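Aspartate aminotransferase (Plasmodium falciparum, PDB 3K7Y) probably catalyses the pyridoxal phosphate-dependent transfer of an amino group between L-aspartate and 2-oxoglutarate, giving oxaloacetate and L-glutamate. Local coordinates at residues 127-132 against 146-151; 362-367 against 399-404; 79-84 against 245-250; 57-62 against 294-299. All blocks are in the same frame, centred on the assembly; numbering follows the deposited sequence.

Contacts 1 and 3 belong to the same mixed sheet of the PLP-binding domain and both reach the cofactor. Contact 1 brings Tyr132 over the pyridine ring; contact 3 brings Ser246 and Ser248 to the phosphate. Their centres are 25 Å apart, on opposite sides of the chain's centre. Contact 4 lies 16 Å from contact 3, centre to centre, and touches it: Phe247 CD2 is 3.5 Å from Leu297 CD1. Helix 291-302 thus packs on the loop after strand 241-246 and also on helix 50-62. Contact 2 is remote, with its centre 27 Å from that of contact 1 and 48 Å from that of contact 4, away from the annotated sites.

Contact 1: residues 127-132 against 146-151; sequences VTNPPY and LKYINF. With PLP (pyridoxal-5'-phosphate), chain B.
Val127 and Tyr148 run alongside each other on the same face of the sheet, from neighbouring parallel strands. The strands belong to a beta-alpha-beta unit: strand 124-128, helix 133-140 and strand 145-153. With CG anti to its carbonyl carbon (chi1 -61°), the Tyr148 ring lies beside Val127. Val127 CG1 meets Tyr148 CD1 at 3.9 Å, in an oblique approach to the ring. Pro131 comes to the edge of the same ring, with its CG 3.6 Å from Tyr148 CE1. Asn129 ND2 comes near Tyr148 CD1, with its amide plane 60° from the ring. Leu146 CD1 touches Val127 CB at 4.0 Å, and Leu146 also packs on helix 133-140.

Thr128 and Ile149 project from the other face of the sheet. Thr128 CB rests 3.9 Å from Phe151 CG, and Thr128 OG1 sits over one face of that ring, offset toward the rim. This hydroxyl is hydrogen-bonded to Tyr184. Three backbone bonds join the segments. Val127 N donates to Lys147 O at 2.9 Å, Ile149 N to Val127 O, and Asn129 N to Ile149 O at 2.7 Å.

Beyond the strand the chain passes a cis peptide bond before Pro130 and then reaches Tyr132, at the N-cap of helix 133-140. Tyr132 belongs to the cofactor pocket. Its ring lies against the pyridine of PLP, with PLP C2 3.8 Å above the ring plane and offset toward the rim.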
# COMPACT_ATOMS: atom_id res chain seq x y z
N VAL A 127 -16.18 -5.57 -18.83
CA VAL A 127 -14.98 -4.84 -19.17
C VAL A 127 -15.01 -4.61 -20.68
O VAL A 127 -15.52 -5.45 -21.41
CB VAL A 127 -13.75 -5.61 -18.64
CG1 VAL A 127 -13.12 -6.47 -19.71
CG2 VAL A 127 -12.74 -4.68 -18.09
N THR A 128 -14.53 -3.48 -21.18
CA THR A 128 -14.63 -3.24 -22.64
C THR A 128 -13.49 -3.94 -23.35
O THR A 128 -12.37 -3.98 -22.85
CB THR A 128 -14.67 -1.71 -23.04
OG1 THR A 128 -13.50 -1.02 -22.57
CG2 THR A 128 -15.91 -1.02 -22.50
N ASN A 129 -13.76 -4.52 -24.52
CA ASN A 129 -12.71 -5.23 -25.24
C ASN A 129 -11.94 -4.34 -26.20
O ASN A 129 -12.56 -3.60 -26.95
CB ASN A 129 -13.26 -6.43 -25.99
CG ASN A 129 -12.20 -7.09 -26.84
OD1 ASN A 129 -11.88 -6.59 -27.92
ND2 ASN A 129 -11.64 -8.19 -26.36
N PRO A 130 -10.60 -4.40 -26.19
CA PRO A 130 -9.76 -5.19 -25.31
C PRO A 130 -9.50 -4.38 -24.03
O PRO A 130 -9.64 -3.15 -24.05
CB PRO A 130 -8.47 -5.36 -26.12
CG PRO A 130 -8.36 -4.10 -26.90
CD PRO A 130 -9.78 -3.56 -27.08
N PRO A 131 -9.16 -5.06 -22.93
CA PRO A 131 -9.14 -4.42 -21.61
C PRO A 131 -7.74 -4.15 -21.12
O PRO A 131 -6.82 -4.84 -21.53
CB PRO A 131 -9.75 -5.50 -20.72
CG PRO A 131 -9.46 -6.84 -21.47
CD PRO A 131 -8.94 -6.52 -22.83
N TYR A 132 -7.57 -3.16 -20.25
CA TYR A 132 -6.31 -2.99 -19.57
C TYR A 132 -5.97 -4.33 -18.91
O TYR A 132 -6.74 -4.82 -18.08
CB TYR A 132 -6.43 -1.88 -18.54
CG TYR A 132 -5.23 -1.75 -17.64
CD1 TYR A 132 -5.39 -1.60 -16.28
CD2 TYR A 132 -3.93 -1.79 -18.15
CE1 TYR A 132 -4.31 -1.49 -15.44
CE2 TYR A 132 -2.84 -1.68 -17.33
CZ TYR A 132 -3.04 -1.53 -15.98
OH TYR A 132 -1.98 -1.41 -15.12
N LEU A 146 -15.79 -12.63 -15.40
CA LEU A 146 -15.35 -11.51 -16.23
C LEU A 146 -15.97 -11.67 -17.60
O LEU A 146 -15.74 -12.68 -18.28
CB LEU A 146 -13.82 -11.43 -16.35
CG LEU A 146 -13.36 -10.22 -17.18
CD1 LEU A 146 -13.62 -8.92 -16.44
CD2 LEU A 146 -11.88 -10.29 -17.59
N LYS A 147 -16.74 -10.65 -18.00
CA LYS A 147 -17.34 -10.64 -19.32
C LYS A 147 -16.92 -9.42 -20.12
O LYS A 147 -16.63 -8.36 -19.52
CB LYS A 147 -18.85 -10.76 -19.23
CG LYS A 147 -19.29 -12.12 -18.72
CD LYS A 147 -20.76 -12.18 -18.40
CE LYS A 147 -21.14 -13.61 -18.15
NZ LYS A 147 -20.58 -14.47 -19.23
N TYR A 148 -16.88 -9.57 -21.44
CA TYR A 148 -16.35 -8.54 -22.34
C TYR A 148 -17.42 -7.90 -23.18
O TYR A 148 -18.23 -8.60 -23.77
CB TYR A 148 -15.30 -9.13 -23.29
CG TYR A 148 -14.09 -9.70 -22.58
CD1 TYR A 148 -12.85 -9.06 -22.64
CD2 TYR A 148 -14.20 -10.89 -21.85
CE1 TYR A 148 -11.74 -9.60 -21.98
CE2 TYR A 148 -13.11 -11.43 -21.20
CZ TYR A 148 -11.88 -10.79 -21.26
OH TYR A 148 -10.82 -11.35 -20.60
N ILE A 149 -17.40 -6.57 -23.25
CA ILE A 149 -18.25 -5.77 -24.14
C ILE A 149 -17.46 -5.37 -25.39
O ILE A 149 -16.29 -4.98 -25.28
CB ILE A 149 -18.73 -4.48 -23.42
CG1 ILE A 149 -19.78 -4.81 -22.36
CG2 ILE A 149 -19.34 -3.47 -24.38
CD1 ILE A 149 -20.27 -3.57 -21.60
N ASN A 150 -18.10 -5.47 -26.57
CA ASN A 150 -17.54 -4.98 -27.84
C ASN A 150 -17.07 -3.56 -27.68
O ASN A 150 -17.72 -2.77 -27.01
CB ASN A 150 -18.60 -4.93 -28.93
CG ASN A 150 -19.04 -6.28 -29.40
OD1 ASN A 150 -18.30 -6.97 -30.11
ND2 ASN A 150 -20.26 -6.66 -29.05
N PHE A 151 -15.97 -3.20 -28.33
CA PHE A 151 -15.52 -1.82 -28.24
C PHE A 151 -14.71 -1.38 -29.43
O PHE A 151 -15.24 -0.85 -30.40
CB PHE A 151 -14.74 -1.62 -26.94
CG PHE A 151 -14.53 -0.19 -26.59
CD1 PHE A 151 -15.58 0.58 -26.11
CD2 PHE A 151 -13.28 0.39 -26.72
CE1 PHE A 151 -15.40 1.91 -25.78
CE2 PHE A 151 -13.08 1.73 -26.39
CZ PHE A 151 -14.15 2.49 -25.93
N1 PLP B . -5.58 2.07 -14.96
C2 PLP B . -4.97 2.22 -16.18
C2A PLP B . -5.83 2.23 -17.39
C3 PLP B . -3.60 2.38 -16.26
O3 PLP B . -3.00 2.56 -17.48
C4 PLP B . -2.83 2.37 -15.09
C4A PLP B . -1.37 2.69 -15.22
O4A PLP B . -1.00 3.87 -15.08
C5 PLP B . -3.44 2.22 -13.83
C6 PLP B . -4.83 2.06 -13.79
C5A PLP B . -2.69 2.18 -12.50
O4P PLP B . -1.77 3.22 -12.25
P PLP B . -0.80 3.18 -10.95
O1P PLP B . -0.43 4.56 -10.50
O2P PLP B . 0.50 2.52 -11.33
O3P PLP B . -1.54 2.46 -9.85

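Contact 2: residues 362-367 against 399-404; sequences AKIAEH and CLSLSQ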
# COMPACT_ATOMS: atom_id res chain seq x y z
N ALA A 362 1.58 -6.63 -33.85
CA ALA A 362 1.59 -7.87 -33.08
C ALA A 362 2.34 -8.97 -33.86
O ALA A 362 3.14 -9.70 -33.28
CB ALA A 362 0.17 -8.30 -32.75
N LYS A 363 2.09 -9.04 -35.17
CA LYS A 363 2.79 -9.95 -36.09
C LYS A 363 4.32 -9.81 -36.08
O LYS A 363 5.03 -10.80 -36.22
CB LYS A 363 2.30 -9.76 -37.53
CG LYS A 363 0.83 -10.07 -37.81
CD LYS A 363 0.58 -10.22 -39.32
CE LYS A 363 1.20 -11.53 -39.89
NZ LYS A 363 1.37 -11.56 -41.39
N ILE A 364 4.82 -8.58 -35.92
CA ILE A 364 6.25 -8.26 -36.12
C ILE A 364 7.04 -8.05 -34.79
O ILE A 364 8.23 -7.75 -34.79
CB ILE A 364 6.39 -7.08 -37.16
CG1 ILE A 364 7.23 -7.50 -38.35
CG2 ILE A 364 6.84 -5.74 -36.54
CD1 ILE A 364 6.49 -8.40 -39.29
N ALA A 365 6.35 -8.27 -33.67
CA ALA A 365 6.88 -7.93 -32.35
C ALA A 365 8.18 -8.64 -31.97
O ALA A 365 9.07 -8.02 -31.38
CB ALA A 365 5.81 -8.16 -31.28
N GLU A 366 8.29 -9.92 -32.31
CA GLU A 366 9.44 -10.71 -31.90
C GLU A 366 10.56 -10.62 -32.93
O GLU A 366 11.68 -11.06 -32.68
CB GLU A 366 9.04 -12.17 -31.61
CG GLU A 366 9.71 -12.81 -30.38
CD GLU A 366 9.51 -11.99 -29.08
OE1 GLU A 366 10.49 -11.88 -28.31
OE2 GLU A 366 8.40 -11.45 -28.84
N HIS A 367 10.25 -10.05 -34.09
CA HIS A 367 11.28 -9.79 -35.09
C HIS A 367 11.86 -8.40 -34.89
O HIS A 367 12.97 -8.12 -35.35
CB HIS A 367 10.74 -9.93 -36.52
CG HIS A 367 11.79 -10.37 -37.49
ND1 HIS A 367 13.02 -9.74 -37.59
CD2 HIS A 367 11.82 -11.41 -38.36
CE1 HIS A 367 13.75 -10.37 -38.50
NE2 HIS A 367 13.05 -11.38 -38.98
N CYS A 399 9.33 -1.06 -41.22
CA CYS A 399 9.05 -1.34 -42.62
C CYS A 399 9.90 -2.53 -43.06
O CYS A 399 9.36 -3.52 -43.53
CB CYS A 399 9.33 -0.10 -43.46
SG CYS A 399 8.25 1.33 -43.05
N LEU A 400 11.21 -2.43 -42.87
CA LEU A 400 12.15 -3.52 -43.19
C LEU A 400 11.56 -4.81 -42.67
O LEU A 400 11.42 -5.81 -43.39
CB LEU A 400 13.51 -3.27 -42.52
CG LEU A 400 14.72 -4.09 -43.00
CD1 LEU A 400 16.03 -3.45 -42.53
CD2 LEU A 400 14.64 -5.54 -42.56
N SER A 401 11.21 -4.75 -41.39
CA SER A 401 10.69 -5.90 -40.71
C SER A 401 9.35 -6.33 -41.27
O SER A 401 9.07 -7.53 -41.39
CB SER A 401 10.56 -5.62 -39.25
OG SER A 401 10.60 -6.85 -38.61
N LEU A 402 8.52 -5.36 -41.62
CA LEU A 402 7.21 -5.66 -42.16
C LEU A 402 7.28 -6.38 -43.49
O LEU A 402 6.47 -7.26 -43.77
CB LEU A 402 6.38 -4.40 -42.28
CG LEU A 402 5.42 -4.29 -41.09
CD1 LEU A 402 4.89 -2.87 -40.92
CD2 LEU A 402 4.29 -5.30 -41.27
N SER A 403 8.28 -6.02 -44.30
CA SER A 403 8.40 -6.55 -45.65
C SER A 403 8.81 -8.01 -45.70
O SER A 403 8.57 -8.68 -46.71
CB SER A 403 9.35 -5.70 -46.47
OG SER A 403 9.89 -6.45 -47.56
N GLN A 404 9.44 -8.52 -44.64
CA GLN A 404 9.78 -9.94 -44.58
C GLN A 404 8.53 -10.80 -44.36
O GLN A 404 8.49 -11.59 -43.40
CB GLN A 404 10.77 -10.24 -43.47
CG GLN A 404 12.11 -9.54 -43.54
CD GLN A 404 13.09 -10.08 -42.51
OE1 GLN A 404 12.73 -10.93 -41.69
NE2 GLN A 404 14.33 -9.60 -42.56
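Ser401 OG is approached by two side chains of segment 362-367. Ile364 CG1 lies 3.4 Å from it and His367 CB 3.7 Å. Both are carbon contacts, and neither is a hydrogen bond. Ser401 OG is anti to its backbone N (chi1 -156°), which sets the hydroxyl on the side of the helix that meets Ile364 and His367. The His367 ring also lies near this oxygen, in an oblique position.

Ile364 reaches further along the helix. Its CD1 is 3.4 Å from the backbone O of Ser401 and 4.0 Å from Leu402 CA. Ile364 CD1 also lies 4.3 Å from Leu402 CD2, a loose apolar contact. Ile364 packs on the C-terminal residue Ile405 as well.

The contact lies in the small domain of the aspartate aminotransferase fold. It joins the loop between strands 355-357 and 373-374 to the C-terminal helix 390-403. In that loop Glu366 forms a salt bridge with Lys369.

At the exposed margin His367 and Gln404 cross at about a right angle. The imidazole and amide planes are 86° apart. Gln404 runs extended beyond CG and brings OE1 within 2.8 Å of His367 NE2. The angle is poor, and the pair is not a hydrogen bond. Gln404 OE1 stands obliquely to the imidazole, and it is 3.4 Å from His367 CE1.

Contact 3: residues 79-84 against 245-250; sequences TLTQNL and QSFSKN. With PLP (pyridoxal-5'-phosphate), chain B.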
# COMPACT_ATOMS: atom_id res chain seq x y z
N THR A 79 -10.99 16.90 -0.92
CA THR A 79 -11.70 17.99 -1.64
C THR A 79 -10.88 18.50 -2.80
O THR A 79 -11.42 18.66 -3.88
CB THR A 79 -12.17 19.21 -0.75
OG1 THR A 79 -11.05 19.86 -0.15
CG2 THR A 79 -13.21 18.80 0.32
N LEU A 80 -9.60 18.76 -2.57
CA LEU A 80 -8.69 19.19 -3.62
C LEU A 80 -8.71 18.23 -4.80
O LEU A 80 -8.85 18.64 -5.95
CB LEU A 80 -7.26 19.31 -3.09
CG LEU A 80 -6.94 20.59 -2.34
CD1 LEU A 80 -5.71 20.37 -1.51
CD2 LEU A 80 -6.73 21.75 -3.31
N THR A 81 -8.60 16.95 -4.48
CA THR A 81 -8.54 15.86 -5.45
C THR A 81 -9.81 15.78 -6.29
O THR A 81 -9.74 15.76 -7.51
CB THR A 81 -8.26 14.52 -4.70
OG1 THR A 81 -6.85 14.39 -4.49
CG2 THR A 81 -8.75 13.33 -5.46
N GLN A 82 -10.96 15.76 -5.63
CA GLN A 82 -12.20 15.57 -6.35
C GLN A 82 -12.58 16.78 -7.20
O GLN A 82 -13.38 16.65 -8.13
CB GLN A 82 -13.33 15.12 -5.43
CG GLN A 82 -13.52 15.97 -4.23
CD GLN A 82 -14.72 15.55 -3.41
OE1 GLN A 82 -15.21 14.42 -3.53
NE2 GLN A 82 -15.21 16.46 -2.55
N ASN A 83 -11.99 17.93 -6.91
CA ASN A 83 -12.12 19.07 -7.83
C ASN A 83 -11.73 18.63 -9.25
O ASN A 83 -12.46 18.90 -10.21
CB ASN A 83 -11.27 20.26 -7.37
CG ASN A 83 -11.54 21.52 -8.18
OD1 ASN A 83 -12.24 22.41 -7.72
ND2 ASN A 83 -10.99 21.60 -9.40
N LEU A 84 -10.61 17.93 -9.35
CA LEU A 84 -10.06 17.56 -10.64
C LEU A 84 -11.02 16.73 -11.47
O LEU A 84 -11.07 16.90 -12.68
CB LEU A 84 -8.71 16.86 -10.49
CG LEU A 84 -7.60 17.65 -9.79
CD1 LEU A 84 -6.31 16.86 -9.78
CD2 LEU A 84 -7.41 18.98 -10.46
N GLN A 245 -8.65 6.93 -9.60
CA GLN A 245 -7.85 8.02 -10.14
C GLN A 245 -6.39 7.84 -9.77
O GLN A 245 -6.07 7.67 -8.60
CB GLN A 245 -8.41 9.33 -9.60
CG GLN A 245 -7.48 10.51 -9.43
CD GLN A 245 -8.26 11.82 -9.23
OE1 GLN A 245 -7.72 12.92 -9.29
NE2 GLN A 245 -9.56 11.68 -9.03
N SER A 246 -5.52 7.85 -10.78
CA SER A 246 -4.08 7.75 -10.59
C SER A 246 -3.41 9.05 -10.95
O SER A 246 -3.86 9.75 -11.85
CB SER A 246 -3.49 6.65 -11.47
OG SER A 246 -2.07 6.70 -11.44
N PHE A 247 -2.33 9.35 -10.24
CA PHE A 247 -1.53 10.54 -10.51
C PHE A 247 -0.13 10.08 -10.85
O PHE A 247 0.84 10.84 -10.72
CB PHE A 247 -1.42 11.40 -9.27
CG PHE A 247 -2.73 11.85 -8.72
CD1 PHE A 247 -3.43 12.89 -9.31
CD2 PHE A 247 -3.24 11.28 -7.57
CE1 PHE A 247 -4.64 13.34 -8.77
CE2 PHE A 247 -4.45 11.72 -7.02
CZ PHE A 247 -5.15 12.75 -7.62
N SER A 248 -0.01 8.82 -11.27
CA SER A 248 1.29 8.29 -11.61
C SER A 248 1.85 8.97 -12.83
O SER A 248 3.06 9.20 -12.88
CB SER A 248 1.28 6.79 -11.77
OG SER A 248 1.64 6.18 -10.54
N LYS A 249 0.98 9.31 -13.78
CA LYS A 249 1.40 10.02 -15.00
C LYS A 249 1.10 11.53 -15.04
O LYS A 249 1.91 12.31 -15.53
CB LYS A 249 0.87 9.31 -16.24
CG LYS A 249 1.59 8.00 -16.55
CD LYS A 249 0.96 6.79 -15.84
CE LYS A 249 1.67 5.50 -16.25
NZ LYS A 249 1.18 4.29 -15.53
N ASN A 250 -0.07 11.91 -14.53
CA ASN A 250 -0.47 13.29 -14.27
C ASN A 250 0.60 14.18 -13.66
O ASN A 250 0.96 15.23 -14.22
CB ASN A 250 -1.63 13.29 -13.29
CG ASN A 250 -2.95 13.09 -13.97
OD1 ASN A 250 -3.16 13.55 -15.10
ND2 ASN A 250 -3.86 12.38 -13.29
N1 PLP B . -5.58 2.07 -14.96
C2 PLP B . -4.97 2.22 -16.18
C2A PLP B . -5.83 2.23 -17.39
C3 PLP B . -3.60 2.38 -16.26
O3 PLP B . -3.00 2.56 -17.48
C4 PLP B . -2.83 2.37 -15.09
C4A PLP B . -1.37 2.69 -15.22
O4A PLP B . -1.00 3.87 -15.08
C5 PLP B . -3.44 2.22 -13.83
C6 PLP B . -4.83 2.06 -13.79
C5A PLP B . -2.69 2.18 -12.50
O4P PLP B . -1.77 3.22 -12.25
P PLP B . -0.80 3.18 -10.95
O1P PLP B . -0.43 4.56 -10.50
O2P PLP B . 0.50 2.52 -11.33
O3P PLP B . -1.54 2.46 -9.85
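Thr81 sets a methyl group, not its hydroxyl, against the buried amide of Gln245. Thr81 CG2 is 4.0 Å from both OE1 and NE2 of Gln245, and the two side chains pass each other head to tail. No hydrogen bond links the segments. With CG anti to the backbone N (chi1 151°) and the chain extended beyond it, the amide of Gln245 reaches helix 75-86.

Phe247 adds the second part of the packing. Leu84 CD1 meets its ring at the edge, 4.0 Å from Phe247 CE1. Thr81 OG1 approaches Phe247 CZ obliquely at 3.9 Å. Helix 75-86 here packs against the end of strand 241-246 and the loop that follows, in the large domain of the aspartate aminotransferase fold.

Between Gln245 and Phe247, Ser246 turns to the cofactor. Its OG accepts a bond from Ser248 N, forming an ST turn, and Ser246 OG donates to PLP O1P at 2.9 Å. Ser248 OG is hydrogen-bonded to the same PLP O1P at 2.6 Å, and also to Leu253 O. Lys249 lines the pocket too, and in this family such a lysine forms the Schiff base with PLP. Its NZ, modelled doubtfully close to PLP O4A, is hydrogen-bonded to Tyr68 of the second subunit. The two serine hydroxyls would hold the phosphate oxygen by hydrogen bonds, while Arg257, also bonded to PLP, would be expected to offset its negative charge.

Contact 4: residues 57-62 against 294-299; sequences KLVTEN and NRILCQ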
# COMPACT_ATOMS: atom_id res chain seq x y z
N LYS A 57 9.97 20.03 -1.95
CA LYS A 57 10.65 20.97 -1.05
C LYS A 57 9.67 21.57 -0.06
O LYS A 57 9.85 21.42 1.15
CB LYS A 57 11.37 22.08 -1.83
CG LYS A 57 12.78 21.71 -2.30
CD LYS A 57 13.51 22.88 -2.95
CE LYS A 57 13.35 22.87 -4.47
NZ LYS A 57 14.18 23.94 -5.12
N LEU A 58 8.63 22.22 -0.57
CA LEU A 58 7.55 22.76 0.25
C LEU A 58 7.13 21.83 1.40
O LEU A 58 6.85 22.29 2.51
CB LEU A 58 6.33 23.07 -0.61
CG LEU A 58 6.07 24.50 -1.10
CD1 LEU A 58 6.21 25.52 0.04
CD2 LEU A 58 6.97 24.86 -2.26
N VAL A 59 7.09 20.53 1.12
CA VAL A 59 6.59 19.55 2.09
C VAL A 59 7.54 19.27 3.25
O VAL A 59 7.11 19.07 4.38
CB VAL A 59 6.19 18.23 1.41
CG1 VAL A 59 6.19 17.07 2.40
CG2 VAL A 59 4.83 18.39 0.77
N THR A 60 8.84 19.27 2.97
CA THR A 60 9.80 19.00 4.02
C THR A 60 10.12 20.30 4.76
O THR A 60 11.06 20.36 5.54
CB THR A 60 11.07 18.33 3.48
OG1 THR A 60 12.02 19.33 3.09
CG2 THR A 60 10.75 17.45 2.29
N GLU A 61 9.32 21.33 4.50
CA GLU A 61 9.46 22.64 5.13
C GLU A 61 8.34 22.90 6.12
O GLU A 61 8.53 23.62 7.11
CB GLU A 61 9.45 23.75 4.08
CG GLU A 61 10.75 24.56 3.99
CD GLU A 61 11.98 23.71 3.70
OE1 GLU A 61 12.99 23.88 4.42
OE2 GLU A 61 11.94 22.88 2.75
N ASN A 62 7.18 22.31 5.86
CA ASN A 62 5.97 22.65 6.59
C ASN A 62 5.54 21.58 7.57
O ASN A 62 4.57 21.75 8.32
CB ASN A 62 4.85 22.94 5.59
CG ASN A 62 5.15 24.15 4.73
OD1 ASN A 62 6.24 24.27 4.16
ND2 ASN A 62 4.20 25.07 4.65
N ASN A 294 0.56 11.94 0.53
CA ASN A 294 -0.61 12.76 0.80
C ASN A 294 -0.25 14.23 0.83
O ASN A 294 -0.86 15.03 0.13
CB ASN A 294 -1.27 12.39 2.12
CG ASN A 294 -2.44 13.28 2.46
OD1 ASN A 294 -2.29 14.50 2.60
ND2 ASN A 294 -3.62 12.69 2.61
N ARG A 295 0.73 14.56 1.65
CA ARG A 295 1.26 15.93 1.75
C ARG A 295 1.75 16.52 0.41
O ARG A 295 1.33 17.62 0.04
CB ARG A 295 2.34 16.02 2.83
CG ARG A 295 1.83 15.77 4.26
CD ARG A 295 2.96 15.55 5.27
NE ARG A 295 2.48 15.70 6.65
CZ ARG A 295 3.21 15.48 7.74
NH1 ARG A 295 4.48 15.09 7.64
NH2 ARG A 295 2.68 15.66 8.94
N ILE A 296 2.61 15.81 -0.33
CA ILE A 296 3.08 16.29 -1.65
C ILE A 296 1.93 16.76 -2.52
O ILE A 296 2.03 17.78 -3.18
CB ILE A 296 3.84 15.21 -2.46
CG1 ILE A 296 4.85 14.45 -1.59
CG2 ILE A 296 4.51 15.81 -3.71
CD1 ILE A 296 5.92 15.33 -0.92
N LEU A 297 0.84 15.99 -2.51
CA LEU A 297 -0.32 16.27 -3.36
C LEU A 297 -1.10 17.51 -2.95
O LEU A 297 -1.36 18.39 -3.77
CB LEU A 297 -1.23 15.05 -3.40
CG LEU A 297 -1.69 14.80 -4.84
CD1 LEU A 297 -1.64 13.31 -5.16
CD2 LEU A 297 -3.06 15.43 -5.14
N CYS A 298 -1.49 17.57 -1.68
CA CYS A 298 -2.14 18.76 -1.12
C CYS A 298 -1.36 20.05 -1.40
O CYS A 298 -1.94 21.03 -1.85
CB CYS A 298 -2.35 18.58 0.37
SG CYS A 298 -3.35 17.17 0.72
N GLN A 299 -0.05 20.03 -1.14
CA GLN A 299 0.81 21.19 -1.33
C GLN A 299 0.75 21.74 -2.75
O GLN A 299 0.46 22.92 -2.95
CB GLN A 299 2.25 20.87 -0.94
CG GLN A 299 3.05 22.07 -0.44
CD GLN A 299 2.95 22.27 1.07
OE1 GLN A 299 1.86 22.31 1.64
NE2 GLN A 299 4.10 22.39 1.73
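Val59 and Ile296 make the apolar part of the contact. The two side chains cross at about a right angle. Ile296 CD1 is 3.7 Å from both CB and CG2 of Val59. Val59 CG1 is anti to the backbone N (chi1 158°), and CG2 is anti to the carbonyl carbon. Both methyls therefore face helix 291-302. Arg295 meets Val59 from a second direction, and Arg295 CB is 4.0 Å from Val59 CG1 and CG2. Val59 CG2 also rests on the helix backbone, 3.6 Å from Ile296 N. Ile296 packs on Ala55 and Asp56 too, one turn earlier in helix 50-62.

These contacts belong to a helix-helix crossing. The axes of the short segments approach to 9.1 Å, with 111° between their N-to-C directions. The pair joins helix 50-62 to helix 291-302 near the dimer interface, where Thr60 packs on Thr60 of the second subunit.

Mixed and polar contacts lie round Gln299. Its CG is anti to the backbone N, and the chain bends at chi2 (90°). The aliphatic part packs on Leu58, with Gln299 CG 3.4 Å from Leu58 CB. The amide reaches the backbone of helix 50-62, where Gln299 NE2 is 2.9 Å from Leu58 O. Asn62 also lies beside this amide. Arg295 NH2 is hydrogen-bonded to Glu65 O, in the chain just after helix 50-62.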